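Local coordinates for protein LEC-6 (PDB 3VV1), which is a galectin that binds galactose- and fucose-containing saccharides, with a preference for glycans that carry fucose linked to galactose, at residues A[75-79]-A[102-106]; A[58-62]-A[148-152]; A[108-112]-A[123-127]. All coordinates share one frame. Numbering follows the deposited sequence.

How the interactions relate
From the N terminus, the first segment reached is 58-62, at the start of strand 60-66; interaction 2 pairs it with 148-152 near the C terminus, closing the longest loop. Nested inside it lie the other two contacts, in series: interaction 1 folds the loop 102-106 back onto the end of strand 71-78, and interaction 3 closes the hairpin of strands 110-117 and 120-125. Interactions 1 and 2 share neighbouring strands of the sugar-binding sheet, where Asn76 ND2 bonds to Phe61 O at 2.9 Å. Interaction 3 belongs to the opposing sheet and meets interaction 1 through Tyr110, whose OH lies 2.9 Å from Gln105 N. Phe61, Phe75, Phe104 and Leu112 fill the space between.

Interaction 1 of 3, residues A[75-79]-A[102-106]; sequences FNARF and NPFQQ. With GAL (beta-D-galactopyranose), chain C; FUC (alpha-L-fucopyranose), chain B.
Extended strand 75-78 faces an irregular loop, 102-106, the end-to-end directions 62° apart and Ala77 CA 6.5 Å from Asn102 CA; no hydrogen bond crosses. The loop is shaped by an Asx turn: Asn102 (chi1 t) accepts at OD1 from Phe104 N at 2.9 Å. On the inner side, Phe75 (t) brings CZ to 3.7 Å from CE2 of Phe104 (m), edge to edge, and Ala77 CB lies 3.9 Å from Phe104 CD2. Just past the strand, Phe79 (m) touches Phe104 CB with CZ at 3.8 Å, while Gln106 CG makes a CH-pi contact 3.6 Å from the Phe79 ring centroid; Gln106 NE2 bonds to Thr55 O. On the other side, Arg78 (m, then extended) donates from NE to Asn76 OD1 at 2.8 Å, from NH1 to fucose O3 at 2.9 Å and from NH2 to galactose O4 at 2.9 Å; Glu81 forms a salt bridge with NH1. One strand thus faces the core and the sugar, as in the carbohydrate site of the galectin beta-sandwich.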
ATOM      1  N   PHE A  75      20.186  -0.566   9.479  1.00  8.11           N
ATOM      2  CA  PHE A  75      20.107  -1.367  10.721  1.00  7.58           C
ATOM      3  C   PHE A  75      20.720  -2.732  10.375  1.00  8.99           C
ATOM      4  O   PHE A  75      20.167  -3.465   9.537  1.00  9.25           O
ATOM      5  CB  PHE A  75      18.612  -1.493  11.101  1.00  8.72           C
ATOM      6  CG  PHE A  75      18.361  -2.460  12.235  1.00  9.03           C
ATOM      7  CD1 PHE A  75      18.344  -1.997  13.562  1.00  9.04           C
ATOM      8  CD2 PHE A  75      18.125  -3.843  11.994  1.00  9.18           C
ATOM      9  CE1 PHE A  75      18.099  -2.853  14.625  1.00  9.92           C
ATOM     10  CE2 PHE A  75      17.892  -4.695  13.090  1.00 10.52           C
ATOM     11  CZ  PHE A  75      17.852  -4.213  14.378  1.00 11.26           C
ATOM     12  N   ASN A  76      21.878  -3.046  10.938  1.00  9.03           N
ATOM     13  CA  ASN A  76      22.635  -4.237  10.455  1.00  9.41           C
ATOM     14  C   ASN A  76      22.860  -5.205  11.620  1.00  9.73           C
ATOM     15  O   ASN A  76      23.589  -4.909  12.558  1.00 11.32           O
ATOM     16  CB  ASN A  76      23.959  -3.710   9.934  1.00 11.42           C
ATOM     17  CG  ASN A  76      24.803  -4.742   9.134  1.00 11.23           C
ATOM     18  OD1 ASN A  76      26.004  -4.522   8.970  1.00 12.83           O
ATOM     19  ND2 ASN A  76      24.194  -5.805   8.577  1.00 11.53           N
ATOM     20  N   ALA A  77      22.198  -6.338  11.563  1.00 10.37           N
ATOM     21  CA  ALA A  77      22.439  -7.406  12.516  1.00  9.82           C
ATOM     22  C   ALA A  77      23.672  -8.182  12.049  1.00 11.97           C
ATOM     23  O   ALA A  77      23.709  -8.644  10.924  1.00 12.03           O
ATOM     24  CB  ALA A  77      21.201  -8.342  12.524  1.00 10.19           C
ATOM     25  N   ARG A  78      24.646  -8.372  12.940  1.00 12.54           N
ATOM     26  CA  ARG A  78      25.916  -9.035  12.592  1.00 12.97           C
ATOM     27  C   ARG A  78      26.145 -10.223  13.540  1.00 15.44           C
ATOM     28  O   ARG A  78      26.535 -10.051  14.712  1.00 16.82           O
ATOM     29  CB  ARG A  78      27.074  -8.012  12.711  1.00 14.51           C
ATOM     30  CG  ARG A  78      26.874  -6.794  11.807  1.00 13.18           C
ATOM     31  CD  ARG A  78      28.112  -5.918  11.898  1.00 13.26           C
ATOM     32  NE  ARG A  78      28.024  -4.815  10.939  1.00 14.98           N
ATOM     33  CZ  ARG A  78      29.001  -3.934  10.741  1.00 14.84           C
ATOM     34  NH1 ARG A  78      30.141  -4.021  11.457  1.00 17.62           N
ATOM     35  NH2 ARG A  78      28.865  -2.974   9.831  1.00 15.27           N
ATOM     36  N   PHE A  79      25.919 -11.430  13.047  1.00 15.38           N
ATOM     37  CA  PHE A  79      26.196 -12.631  13.845  1.00 16.51           C
ATOM     38  C   PHE A  79      27.697 -12.922  13.899  1.00 19.05           C
ATOM     39  O   PHE A  79      28.159 -13.596  14.808  1.00 24.40           O
ATOM     40  CB  PHE A  79      25.376 -13.795  13.270  1.00 17.36           C
ATOM     41  CG  PHE A  79      23.899 -13.559  13.396  1.00 17.04           C
ATOM     42  CD1 PHE A  79      23.243 -13.777  14.618  1.00 17.34           C
ATOM     43  CD2 PHE A  79      23.144 -13.022  12.304  1.00 16.13           C
ATOM     44  CE1 PHE A  79      21.877 -13.485  14.722  1.00 17.48           C
ATOM     45  CE2 PHE A  79      21.773 -12.739  12.417  1.00 15.30           C
ATOM     46  CZ  PHE A  79      21.136 -12.970  13.648  1.00 17.01           C
ATOM     47  N   ASN A 102      23.363  -7.660  20.023  1.00 16.47           N
ATOM     48  CA  ASN A 102      22.555  -8.322  18.980  1.00 15.37           C
ATOM     49  C   ASN A 102      21.388  -9.021  19.679  1.00 15.58           C
ATOM     50  O   ASN A 102      21.604  -9.968  20.470  1.00 17.39           O
ATOM     51  CB  ASN A 102      23.410  -9.356  18.221  1.00 15.80           C
ATOM     52  CG  ASN A 102      22.655 -10.000  17.069  1.00 14.56           C
ATOM     53  OD1 ASN A 102      21.460  -9.746  16.861  1.00 15.07           O
ATOM     54  ND2 ASN A 102      23.318 -10.909  16.354  1.00 18.00           N
ATOM     55  N   PRO A 103      20.158  -8.555  19.424  1.00 14.02           N
ATOM     56  CA  PRO A 103      19.037  -9.153  20.131  1.00 14.06           C
ATOM     57  C   PRO A 103      18.535 -10.408  19.424  1.00 15.29           C
ATOM     58  O   PRO A 103      17.577 -11.060  19.917  1.00 19.39           O
ATOM     59  CB  PRO A 103      17.978  -8.061  20.033  1.00 16.15           C
ATOM     60  CG  PRO A 103      18.227  -7.406  18.686  1.00 14.90           C
ATOM     61  CD  PRO A 103      19.757  -7.430  18.538  1.00 13.38           C
ATOM     62  N   PHE A 104      19.139 -10.765  18.283  1.00 14.28           N
ATOM     63  CA  PHE A 104      18.598 -11.880  17.499  1.00 13.54           C
ATOM     64  C   PHE A 104      19.418 -13.138  17.626  1.00 13.56           C
ATOM     65  O   PHE A 104      20.624 -13.068  17.845  1.00 17.73           O
ATOM     66  CB  PHE A 104      18.554 -11.521  16.011  1.00 14.84           C
ATOM     67  CG  PHE A 104      17.914 -10.202  15.729  1.00 12.07           C
ATOM     68  CD1 PHE A 104      16.501 -10.063  15.810  1.00 12.72           C
ATOM     69  CD2 PHE A 104      18.676  -9.100  15.330  1.00 11.24           C
ATOM     70  CE1 PHE A 104      15.891  -8.835  15.501  1.00 12.97           C
ATOM     71  CE2 PHE A 104      18.064  -7.874  15.036  1.00 12.03           C
ATOM     72  CZ  PHE A 104      16.669  -7.735  15.128  1.00 11.77           C
ATOM     73  N   GLN A 105      18.760 -14.265  17.426  1.00 14.61           N
ATOM     74  CA  GLN A 105      19.447 -15.549  17.244  1.00 16.09           C
ATOM     75  C   GLN A 105      19.015 -16.059  15.888  1.00 17.47           C
ATOM     76  O   GLN A 105      17.825 -15.894  15.493  1.00 15.69           O
ATOM     77  CB  GLN A 105      18.993 -16.533  18.316  1.00 20.16           C
ATOM     78  CG  GLN A 105      19.489 -16.068  19.681  1.00 24.47           C
ATOM     79  CD  GLN A 105      19.013 -16.963  20.804  1.00 27.37           C
ATOM     80  OE1 GLN A 105      17.965 -16.716  21.383  1.00 35.84           O
ATOM     81  NE2 GLN A 105      19.771 -18.016  21.103  1.00 37.51           N
ATOM     82  N   GLN A 106      19.952 -16.699  15.172  1.00 18.92           N
ATOM     83  CA  GLN A 106      19.586 -17.325  13.898  1.00 18.57           C
ATOM     84  C   GLN A 106      18.543 -18.407  14.134  1.00 17.52           C
ATOM     85  O   GLN A 106      18.557 -19.098  15.183  1.00 18.78           O
ATOM     86  CB  GLN A 106      20.839 -17.791  13.096  1.00 22.45           C
ATOM     87  CG  GLN A 106      21.598 -16.560  12.489  1.00 21.39           C
ATOM     88  CD  GLN A 106      23.055 -16.832  12.209  1.00 24.70           C
ATOM     89  OE1 GLN A 106      23.774 -17.296  13.091  1.00 26.77           O
ATOM     90  NE2 GLN A 106      23.503 -16.536  10.994  1.00 26.54           N
TER
HETATM   91  C1  GAL C   2      30.667  -1.445   7.100  1.00 18.10           C
HETATM   92  C2  GAL C   2      29.903  -2.525   6.275  1.00 17.60           C
HETATM   93  C3  GAL C   2      28.730  -1.920   5.601  1.00 16.32           C
HETATM   94  C4  GAL C   2      27.871  -1.180   6.639  1.00 15.07           C
HETATM   95  C5  GAL C   2      28.762  -0.188   7.402  1.00 15.95           C
HETATM   96  C6  GAL C   2      27.950   0.604   8.454  1.00 14.44           C
HETATM   97  O2  GAL C   2      30.789  -3.049   5.311  1.00 21.79           O
HETATM   98  O3  GAL C   2      27.909  -2.970   5.021  1.00 17.75           O
HETATM   99  O4  GAL C   2      27.273  -2.132   7.549  1.00 14.00           O
HETATM  100  O5  GAL C   2      29.779  -0.859   8.056  1.00 14.91           O
HETATM  101  O6  GAL C   2      28.836   1.512   9.136  1.00 15.82           O
HETATM  102  C1  FUC B   1      34.110  -3.784   9.173  1.00 35.91           C
HETATM  103  C2  FUC B   1      33.053  -3.279  10.254  1.00 26.92           C
HETATM  104  C3  FUC B   1      32.769  -1.749  10.099  1.00 23.49           C
HETATM  105  C4  FUC B   1      32.681  -1.268   8.623  1.00 22.93           C
HETATM  106  C5  FUC B   1      34.061  -1.384   7.949  1.00 27.81           C
HETATM  107  C6  FUC B   1      33.870  -0.932   6.514  1.00 31.79           C
HETATM  108  O1  FUC B   1      35.202  -4.445   9.795  1.00 51.85           O
HETATM  109  O2  FUC B   1      33.286  -3.729  11.715  1.00 30.97           O
HETATM  110  O3  FUC B   1      31.536  -1.584  10.699  1.00 19.56           O
HETATM  111  O4  FUC B   1      31.669  -2.103   7.857  1.00 20.20           O
HETATM  112  O5  FUC B   1      34.457  -2.809   8.007  1.00 38.81           O

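Interaction 2 of 3, residues A[58-62]-A[148-152]; sequences DSRFH and EGGVH
Two consecutive glycines, Gly149 and Gly150, mark the point in this galectin beta-sandwich where 148-152 leaves strand 144-149 of one sheet and enters strand 151-159 of the other. Gly149 has phi/psi 102/-154, with its CA only 4.1 Å from Phe61 CA, where a CB would clash; Gly150 centres an inverse gamma turn, Val151 N to Gly149 O 2.9 Å. The segments pair antiparallel: His62 with Glu148 is hydrogen-bonded (His62 N to Glu148 O 2.9 Å, Glu148 N to His62 O 3.0 Å), Phe61 with Gly149 non-hydrogen-bonded, and Gly150 N donates to Arg60 O at 2.8 Å. Before the strand, an Asx turn joins Arg60 N to OD2 of Asp58 (t) at 3.0 Å. Phe61 (p) turns inward and takes Val151 CB over its ring face, 4.1 Å from the centroid. On the outer face lie His62 (p) and Glu148 (m), while Arg60 leads away to a salt bridge with Asp80. One water donates to both Asp58 O, at 2.8 Å, and Gly150 O, at 2.9 Å.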
ATOM      1  N   ASP A  58      23.778 -16.186   5.481  1.00 23.33           N
ATOM      2  CA  ASP A  58      24.804 -15.163   5.588  1.00 22.07           C
ATOM      3  C   ASP A  58      24.941 -14.815   7.064  1.00 19.87           C
ATOM      4  O   ASP A  58      23.981 -14.967   7.845  1.00 21.41           O
ATOM      5  CB  ASP A  58      24.463 -13.874   4.788  1.00 22.22           C
ATOM      6  CG  ASP A  58      25.692 -12.948   4.638  1.00 25.91           C
ATOM      7  OD1 ASP A  58      26.599 -13.298   3.916  1.00 35.70           O
ATOM      8  OD2 ASP A  58      25.869 -11.945   5.330  1.00 31.71           O
ATOM      9  N   SER A  59      26.114 -14.295   7.433  1.00 18.86           N
ATOM     10  CA  SER A  59      26.349 -13.924   8.819  1.00 18.01           C
ATOM     11  C   SER A  59      25.765 -12.554   9.208  1.00 16.78           C
ATOM     12  O   SER A  59      25.871 -12.162  10.388  1.00 16.85           O
ATOM     13  CB  SER A  59      27.837 -13.899   9.094  1.00 19.28           C
ATOM     14  OG  SER A  59      28.523 -13.016   8.220  1.00 24.64           O
ATOM     15  N   ARG A  60      25.212 -11.834   8.225  1.00 14.86           N
ATOM     16  CA  ARG A  60      24.566 -10.535   8.485  1.00 13.55           C
ATOM     17  C   ARG A  60      23.286 -10.385   7.734  1.00 12.58           C
ATOM     18  O   ARG A  60      23.125 -10.986   6.716  1.00 14.07           O
ATOM     19  CB  ARG A  60      25.494  -9.368   8.051  1.00 15.04           C
ATOM     20  CG  ARG A  60      26.856  -9.436   8.750  1.00 14.68           C
ATOM     21  CD  ARG A  60      27.708  -8.217   8.381  1.00 15.30           C
ATOM     22  NE  ARG A  60      28.978  -8.309   9.102  1.00 16.00           N
ATOM     23  CZ  ARG A  60      29.986  -7.437   8.948  1.00 18.39           C
ATOM     24  NH1 ARG A  60      29.861  -6.387   8.106  1.00 17.83           N
ATOM     25  NH2 ARG A  60      31.126  -7.622   9.598  1.00 21.34           N
ATOM     26  N   PHE A  61      22.442  -9.446   8.198  1.00 10.98           N
ATOM     27  CA  PHE A  61      21.349  -8.992   7.373  1.00 10.64           C
ATOM     28  C   PHE A  61      21.149  -7.537   7.719  1.00  9.86           C
ATOM     29  O   PHE A  61      21.568  -7.044   8.792  1.00  9.86           O
ATOM     30  CB  PHE A  61      20.028  -9.813   7.569  1.00 11.13           C
ATOM     31  CG  PHE A  61      19.328  -9.611   8.910  1.00 10.20           C
ATOM     32  CD1 PHE A  61      18.419  -8.582   9.100  1.00 10.65           C
ATOM     33  CD2 PHE A  61      19.544 -10.533   9.951  1.00 11.79           C
ATOM     34  CE1 PHE A  61      17.733  -8.456  10.314  1.00 11.43           C
ATOM     35  CE2 PHE A  61      18.890 -10.388  11.197  1.00 12.60           C
ATOM     36  CZ  PHE A  61      17.972  -9.345  11.361  1.00 10.86           C
ATOM     37  N   HIS A  62      20.490  -6.821   6.829  1.00  9.75           N
ATOM     38  CA  HIS A  62      20.196  -5.412   7.175  1.00  9.56           C
ATOM     39  C   HIS A  62      18.878  -4.962   6.623  1.00 10.26           C
ATOM     40  O   HIS A  62      18.343  -5.553   5.675  1.00  9.92           O
ATOM     41  CB  HIS A  62      21.347  -4.457   6.741  1.00 11.08           C
ATOM     42  CG  HIS A  62      21.577  -4.424   5.281  1.00 11.68           C
ATOM     43  ND1 HIS A  62      22.494  -5.218   4.659  1.00 14.68           N
ATOM     44  CD2 HIS A  62      20.954  -3.692   4.280  1.00 13.03           C
ATOM     45  CE1 HIS A  62      22.495  -4.944   3.355  1.00 16.08           C
ATOM     46  NE2 HIS A  62      21.546  -4.030   3.113  1.00 14.74           N
ATOM     47  N   GLU A 148      17.955  -7.000   3.099  1.00 12.64           N
ATOM     48  CA  GLU A 148      18.922  -7.880   2.407  1.00 13.41           C
ATOM     49  C   GLU A 148      19.662  -8.756   3.388  1.00 12.17           C
ATOM     50  O   GLU A 148      19.770  -8.439   4.590  1.00 11.91           O
ATOM     51  CB  GLU A 148      19.984  -7.049   1.657  1.00 18.00           C
ATOM     52  CG  GLU A 148      19.366  -6.110   0.634  1.00 20.09           C
ATOM     53  CD  GLU A 148      20.356  -5.532  -0.372  1.00 28.03           C
ATOM     54  OE1 GLU A 148      21.550  -5.381  -0.091  1.00 37.43           O
ATOM     55  OE2 GLU A 148      19.905  -5.177  -1.478  1.00 38.98           O
ATOM     56  N   GLY A 149      20.232  -9.820   2.844  1.00 12.55           N
ATOM     57  CA  GLY A 149      21.202 -10.627   3.624  1.00 13.59           C
ATOM     58  C   GLY A 149      20.574 -11.896   4.165  1.00 14.15           C
ATOM     59  O   GLY A 149      19.599 -12.430   3.585  1.00 14.03           O
ATOM     60  N   GLY A 150      21.129 -12.394   5.267  1.00 13.56           N
ATOM     61  CA  GLY A 150      20.696 -13.719   5.780  1.00 13.38           C
ATOM     62  C   GLY A 150      19.462 -13.612   6.630  1.00 13.25           C
ATOM     63  O   GLY A 150      19.504 -13.680   7.880  1.00 13.11           O
ATOM     64  N   VAL A 151      18.347 -13.410   5.956  1.00 12.28           N
ATOM     65  CA  VAL A 151      17.074 -13.191   6.670  1.00 11.75           C
ATOM     66  C   VAL A 151      15.930 -13.600   5.769  1.00 12.46           C
ATOM     67  O   VAL A 151      15.969 -13.353   4.571  1.00 13.97           O
ATOM     68  CB  VAL A 151      16.928 -11.758   7.173  1.00 11.85           C
ATOM     69  CG1 VAL A 151      16.820 -10.754   6.001  1.00 12.88           C
ATOM     70  CG2 VAL A 151      15.736 -11.694   8.175  1.00 12.55           C
ATOM     71  N   HIS A 152      14.924 -14.250   6.376  1.00 12.28           N
ATOM     72  CA  HIS A 152      13.686 -14.541   5.690  1.00 12.21           C
ATOM     73  C   HIS A 152      12.648 -13.576   6.209  1.00 11.89           C
ATOM     74  O   HIS A 152      12.484 -13.439   7.432  1.00 11.03           O
ATOM     75  CB  HIS A 152      13.302 -15.968   6.063  1.00 12.91           C
ATOM     76  CG  HIS A 152      11.869 -16.269   5.705  1.00 15.43           C
ATOM     77  ND1 HIS A 152      11.460 -16.332   4.412  1.00 17.89           N
ATOM     78  CD2 HIS A 152      10.716 -16.314   6.492  1.00 13.54           C
ATOM     79  CE1 HIS A 152      10.108 -16.489   4.397  1.00 19.43           C
ATOM     80  NE2 HIS A 152       9.681 -16.530   5.667  1.00 17.80           N
TER
HETATM   81  O   HOH W   1      22.079 -13.295   9.128  1.00 16.07           O

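Interaction 3 of 3, residues A[108-112]-A[123-127]; sequences KIYTL and IFVNG
Asn126 holds the open end of this hairpin with two hydrogen bonds to Thr111: its backbone N donates to Thr111 O at 2.8 Å, and its side-chain OD1, at chi1 m, accepts from Thr111 N at 2.9 Å. The side-chain amide thus supplies the acceptor for Thr111 N where strand 123-125 has ended and Asn126 has turned to phi/psi 56/37. Two waters extend the network: one bridges Ile109 O (2.7 Å) and Asn126 ND2 (3.0 Å), the other Thr111 O (3.0 Å) and Gly127 N (2.8 Å). Strands 110-112 and 123-125 run antiparallel, 5.5 Å apart at 167°, with Leu112 and Val125 as a non-hydrogen-bonded pair, CA-CA 4.8 Å. Val125 CA lies 3.4 Å from Thr111 O and Leu112 CA 3.4 Å from Phe124 O, both CA-H...O contacts. On the face of that pair, Leu112 CD1 (chi1 t, chi2 p) lies 3.7 Å from Ile123 CG2 and 3.9 Å from Val125 CG2, while Tyr110 (m) sets CD1 3.8 Å from Val125 CG1. Tyr110 OH bonds to Gln105 N, and its ring meets Phe104 edge to face. Leu112 and Ile123 also touch Phe75 of the opposing sheet, so this antiparallel hairpin packs one face into the galectin beta-sandwich core.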
ATOM      1  N   LYS A 108      15.420 -18.224  14.845  1.00 15.75           N
ATOM      2  CA  LYS A 108      14.256 -17.858  15.714  1.00 14.95           C
ATOM      3  C   LYS A 108      13.445 -16.752  15.036  1.00 12.61           C
ATOM      4  O   LYS A 108      13.941 -16.090  14.160  1.00 12.23           O
ATOM      5  CB  LYS A 108      14.711 -17.447  17.152  1.00 15.89           C
ATOM      6  CG  LYS A 108      15.491 -18.493  17.966  1.00 20.19           C
ATOM      7  CD  LYS A 108      14.650 -19.728  18.123  1.00 28.19           C
ATOM      8  CE  LYS A 108      15.166 -20.692  19.196  1.00 36.52           C
ATOM      9  NZ  LYS A 108      14.260 -21.896  19.327  1.00 43.55           N
ATOM     10  N   ILE A 109      12.165 -16.610  15.396  1.00 12.04           N
ATOM     11  CA  ILE A 109      11.282 -15.657  14.768  1.00 10.88           C
ATOM     12  C   ILE A 109      11.222 -14.388  15.615  1.00 10.36           C
ATOM     13  O   ILE A 109      11.104 -14.466  16.848  1.00 11.92           O
ATOM     14  CB  ILE A 109       9.845 -16.223  14.612  1.00 11.27           C
ATOM     15  CG1 ILE A 109       9.871 -17.549  13.863  1.00 12.65           C
ATOM     16  CG2 ILE A 109       8.965 -15.202  13.877  1.00 12.00           C
ATOM     17  CD1 ILE A 109       8.627 -18.396  13.986  1.00 13.90           C
ATOM     18  N   TYR A 110      11.270 -13.224  14.953  1.00  9.18           N
ATOM     19  CA  TYR A 110      11.201 -11.937  15.673  1.00 10.25           C
ATOM     20  C   TYR A 110      10.242 -11.009  14.974  1.00 10.37           C
ATOM     21  O   TYR A 110      10.187 -10.941  13.726  1.00 10.37           O
ATOM     22  CB  TYR A 110      12.601 -11.234  15.669  1.00 10.11           C
ATOM     23  CG  TYR A 110      13.592 -12.081  16.428  1.00 10.10           C
ATOM     24  CD1 TYR A 110      13.728 -11.947  17.785  1.00 11.00           C
ATOM     25  CD2 TYR A 110      14.375 -13.062  15.775  1.00 11.02           C
ATOM     26  CE1 TYR A 110      14.563 -12.756  18.518  1.00 13.20           C
ATOM     27  CE2 TYR A 110      15.223 -13.868  16.486  1.00 12.27           C
ATOM     28  CZ  TYR A 110      15.306 -13.741  17.873  1.00 12.28           C
ATOM     29  OH  TYR A 110      16.149 -14.547  18.592  1.00 15.89           O
ATOM     30  N   THR A 111       9.543 -10.217  15.777  1.00  9.89           N
ATOM     31  CA  THR A 111       8.803  -9.097  15.294  1.00  9.02           C
ATOM     32  C   THR A 111       9.631  -7.846  15.540  1.00  9.32           C
ATOM     33  O   THR A 111       9.944  -7.502  16.684  1.00 11.26           O
ATOM     34  CB  THR A 111       7.435  -9.009  15.963  1.00  9.63           C
ATOM     35  OG1 THR A 111       6.629 -10.129  15.581  1.00 10.62           O
ATOM     36  CG2 THR A 111       6.710  -7.684  15.546  1.00 11.07           C
ATOM     37  N   LEU A 112      10.030  -7.212  14.451  1.00  8.97           N
ATOM     38  CA  LEU A 112      10.947  -6.015  14.513  1.00  7.99           C
ATOM     39  C   LEU A 112      10.203  -4.830  13.998  1.00  8.58           C
ATOM     40  O   LEU A 112       9.624  -4.864  12.902  1.00 10.39           O
ATOM     41  CB  LEU A 112      12.187  -6.298  13.636  1.00  9.29           C
ATOM     42  CG  LEU A 112      13.154  -5.125  13.405  1.00  8.61           C
ATOM     43  CD1 LEU A 112      13.782  -4.789  14.750  1.00 11.11           C
ATOM     44  CD2 LEU A 112      14.247  -5.534  12.355  1.00  9.97           C
ATOM     45  N   ILE A 123      13.214   1.566  17.868  1.00  9.17           N
ATOM     46  CA  ILE A 123      13.301   0.198  17.328  1.00  8.69           C
ATOM     47  C   ILE A 123      12.893  -0.763  18.434  1.00  8.70           C
ATOM     48  O   ILE A 123      13.422  -0.651  19.544  1.00 10.30           O
ATOM     49  CB  ILE A 123      14.735  -0.107  16.849  1.00  8.99           C
ATOM     50  CG1 ILE A 123      15.222   0.974  15.847  1.00 10.00           C
ATOM     51  CG2 ILE A 123      14.773  -1.502  16.190  1.00 10.04           C
ATOM     52  CD1 ILE A 123      16.727   0.858  15.642  1.00 10.20           C
ATOM     53  N   PHE A 124      11.942  -1.677  18.123  1.00  8.28           N
ATOM     54  CA  PHE A 124      11.432  -2.656  19.080  1.00  9.12           C
ATOM     55  C   PHE A 124      11.619  -4.048  18.568  1.00  9.02           C
ATOM     56  O   PHE A 124      11.477  -4.290  17.387  1.00  9.59           O
ATOM     57  CB  PHE A 124       9.916  -2.393  19.294  1.00  9.50           C
ATOM     58  CG  PHE A 124       9.628  -0.991  19.787  1.00 10.35           C
ATOM     59  CD1 PHE A 124       9.663   0.084  18.875  1.00 10.41           C
ATOM     60  CD2 PHE A 124       9.431  -0.737  21.147  1.00 11.47           C
ATOM     61  CE1 PHE A 124       9.433   1.391  19.329  1.00 11.51           C
ATOM     62  CE2 PHE A 124       9.210   0.601  21.627  1.00 12.31           C
ATOM     63  CZ  PHE A 124       9.211   1.629  20.678  1.00 14.62           C
ATOM     64  N   VAL A 125      11.924  -4.968  19.488  1.00  8.70           N
ATOM     65  CA  VAL A 125      12.054  -6.379  19.123  1.00  9.89           C
ATOM     66  C   VAL A 125      11.073  -7.134  20.007  1.00 10.80           C
ATOM     67  O   VAL A 125      11.151  -7.026  21.249  1.00 11.27           O
ATOM     68  CB  VAL A 125      13.497  -6.852  19.346  1.00  9.51           C
ATOM     69  CG1 VAL A 125      13.592  -8.364  19.044  1.00 12.60           C
ATOM     70  CG2 VAL A 125      14.425  -6.094  18.401  1.00 11.39           C
ATOM     71  N   ASN A 126      10.101  -7.830  19.416  1.00  9.94           N
ATOM     72  CA  ASN A 126       9.142  -8.616  20.215  1.00 11.77           C
ATOM     73  C   ASN A 126       8.430  -7.745  21.240  1.00 11.35           C
ATOM     74  O   ASN A 126       8.230  -8.111  22.408  1.00 13.78           O
ATOM     75  CB  ASN A 126       9.773  -9.916  20.824  1.00 13.09           C
ATOM     76  CG  ASN A 126      10.149 -10.940  19.756  1.00 13.38           C
ATOM     77  OD1 ASN A 126       9.825 -10.766  18.598  1.00 12.74           O
ATOM     78  ND2 ASN A 126      10.761 -12.019  20.147  1.00 18.05           N
ATOM     79  N   GLY A 127       8.167  -6.532  20.785  1.00 11.87           N
ATOM     80  CA  GLY A 127       7.371  -5.560  21.573  1.00 12.96           C
ATOM     81  C   GLY A 127       8.185  -4.708  22.554  1.00 14.78           C
ATOM     82  O   GLY A 127       7.673  -3.669  23.046  1.00 18.25           O
TER
HETATM   83  O   HOH W   2      11.369 -14.904  19.481  1.00 18.87           O
HETATM   84  O   HOH W   3       8.508  -5.387  18.232  1.00 11.71           O